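Local coordinates for protein 6-phosphogluconate dehydrogenase (Decarboxylating) (PDB 4E21) that probably binds NADP and carries out the oxidative decarboxylation of 6-phosphogluconate in the pentose phosphate pathway, at residues E190-E194 with L195-H199. Numbering follows the deposited sequence.
Sequences EGTAE and LGYLH
Between T192 and G196 the backbone makes a single short turn of 3-10 helix, in which L195 N donates to T192 O at 2.8 Å and G196 N to A193 O at 3.2 Å. G196 ends the turn at phi 94°, a value that favours a residue without CB, and the chain then doubles back past T192. The T192 hydroxyl ties this return together: OG1 donates to Y197 O at 2.6 Å, standing above the carbonyl plane, and accepts a hydrogen bond from a water, which in turn accepts one from H199 N. With OG1 set between the backbone N and the carbonyl carbon (chi1 66°), the rest of the side chain lies over the Y197 ring. T192 CB sits 3.9 Å from the ring centroid in a CH-pi contact, 19° off the normal, while CG2 reaches the phenol end, 3.5 Å from OH. T192 illustrates how one side chain can close a turn, bonding the returning backbone and covering its aromatic neighbour. The chain thus enters strand 197-201, one of the two outermost strands of the mixed sheet within this chain, parallel to strand 153-157 in the Rossmann-type nucleotide-binding domain. The Y197 hydroxyl bonds to D167, so a leucine in its place would probably leave that carboxylate without this partner and T192 without an aromatic face. A193 CB approaches L198 CG at 4.5 Å; A193 packs on E267 and L198 on I265 of a second subunit.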
loop_
_atom_site.group_PDB
_atom_site.type_symbol
_atom_site.label_atom_id
_atom_site.label_comp_id
_atom_site.label_asym_id
_atom_site.label_seq_id
_atom_site.Cartn_x
_atom_site.Cartn_y
_atom_site.Cartn_z
ATOM N N GLU B 190 -34.371 14.639 11.467
ATOM C CA GLU B 190 -35.365 13.589 11.336
ATOM C C GLU B 190 -34.938 12.569 10.286
ATOM O O GLU B 190 -33.749 12.429 9.986
ATOM C CB GLU B 190 -36.719 14.193 10.983
ATOM C CG GLU B 190 -36.650 15.239 9.898
ATOM C CD GLU B 190 -37.728 16.298 10.060
ATOM O OE1 GLU B 190 -38.234 16.468 11.199
ATOM O OE2 GLU B 190 -38.062 16.963 9.052
ATOM N N GLY B 191 -35.910 11.869 9.718
ATOM C CA GLY B 191 -35.602 10.739 8.874
ATOM C C GLY B 191 -35.417 9.530 9.756
ATOM O O GLY B 191 -35.586 9.624 10.969
ATOM N N THR B 192 -35.030 8.413 9.147
ATOM C CA THR B 192 -34.994 7.112 9.814
ATOM C C THR B 192 -33.592 6.629 10.210
ATOM O O THR B 192 -33.460 5.553 10.769
ATOM C CB THR B 192 -35.564 6.039 8.876
ATOM O OG1 THR B 192 -34.687 5.888 7.743
ATOM C CG2 THR B 192 -36.986 6.433 8.384
ATOM N N ALA B 193 -32.550 7.394 9.913
ATOM C CA ALA B 193 -31.186 6.905 10.113
ATOM C C ALA B 193 -30.958 6.282 11.498
ATOM O O ALA B 193 -30.264 5.256 11.627
ATOM C CB ALA B 193 -30.178 8.005 9.821
ATOM N N GLU B 194 -31.586 6.861 12.524
ATOM C CA GLU B 194 -31.364 6.428 13.912
ATOM C C GLU B 194 -31.959 5.073 14.227
ATOM O O GLU B 194 -31.687 4.494 15.282
ATOM C CB GLU B 194 -31.896 7.454 14.910
ATOM C CG GLU B 194 -30.997 8.662 15.110
ATOM C CD GLU B 194 -31.408 9.505 16.311
ATOM O OE1 GLU B 194 -32.413 10.240 16.189
ATOM O OE2 GLU B 194 -30.727 9.442 17.368
ATOM N N LEU B 195 -32.789 4.580 13.317
ATOM C CA LEU B 195 -33.498 3.320 13.522
ATOM C C LEU B 195 -32.694 2.145 12.962
ATOM O O LEU B 195 -32.991 0.974 13.255
ATOM C CB LEU B 195 -34.886 3.383 12.862
ATOM C CG LEU B 195 -36.097 3.988 13.602
ATOM C CD1 LEU B 195 -35.741 5.239 14.326
ATOM C CD2 LEU B 195 -37.255 4.281 12.633
ATOM N N GLY B 196 -31.679 2.461 12.148
ATOM C CA GLY B 196 -30.888 1.438 11.493
ATOM C C GLY B 196 -31.357 1.067 10.082
ATOM O O GLY B 196 -30.998 0.017 9.559
ATOM N N TYR B 197 -32.150 1.931 9.456
ATOM C CA TYR B 197 -32.400 1.814 8.028
ATOM C C TYR B 197 -32.436 3.194 7.395
ATOM O O TYR B 197 -32.701 4.193 8.072
ATOM C CB TYR B 197 -33.672 1.001 7.719
ATOM C CG TYR B 197 -34.978 1.666 8.106
ATOM C CD1 TYR B 197 -35.425 1.652 9.430
ATOM C CD2 TYR B 197 -35.776 2.291 7.144
ATOM C CE1 TYR B 197 -36.625 2.251 9.790
ATOM C CE2 TYR B 197 -36.978 2.883 7.489
ATOM C CZ TYR B 197 -37.396 2.860 8.815
ATOM O OH TYR B 197 -38.585 3.448 9.163
ATOM N N LEU B 198 -32.143 3.256 6.099
ATOM C CA LEU B 198 -31.910 4.544 5.463
ATOM C C LEU B 198 -32.197 4.438 3.996
ATOM O O LEU B 198 -31.652 3.561 3.321
ATOM C CB LEU B 198 -30.443 4.943 5.591
ATOM C CG LEU B 198 -30.076 6.432 5.630
ATOM C CD1 LEU B 198 -28.692 6.669 4.979
ATOM C CD2 LEU B 198 -31.141 7.367 5.047
ATOM N N HIS B 199 -33.027 5.347 3.501
ATOM C CA HIS B 199 -33.255 5.482 2.069
ATOM C C HIS B 199 -32.095 6.313 1.545
ATOM O O HIS B 199 -32.010 7.514 1.806
ATOM C CB HIS B 199 -34.599 6.164 1.788
ATOM C CG HIS B 199 -34.907 6.307 0.339
ATOM N ND1 HIS B 199 -35.865 7.174 -0.139
ATOM C CD2 HIS B 199 -34.382 5.695 -0.749
ATOM C CE1 HIS B 199 -35.921 7.088 -1.456
ATOM N NE2 HIS B 199 -35.026 6.198 -1.853
HETATM O O HOH W 1 -35.140 6.487 5.117
#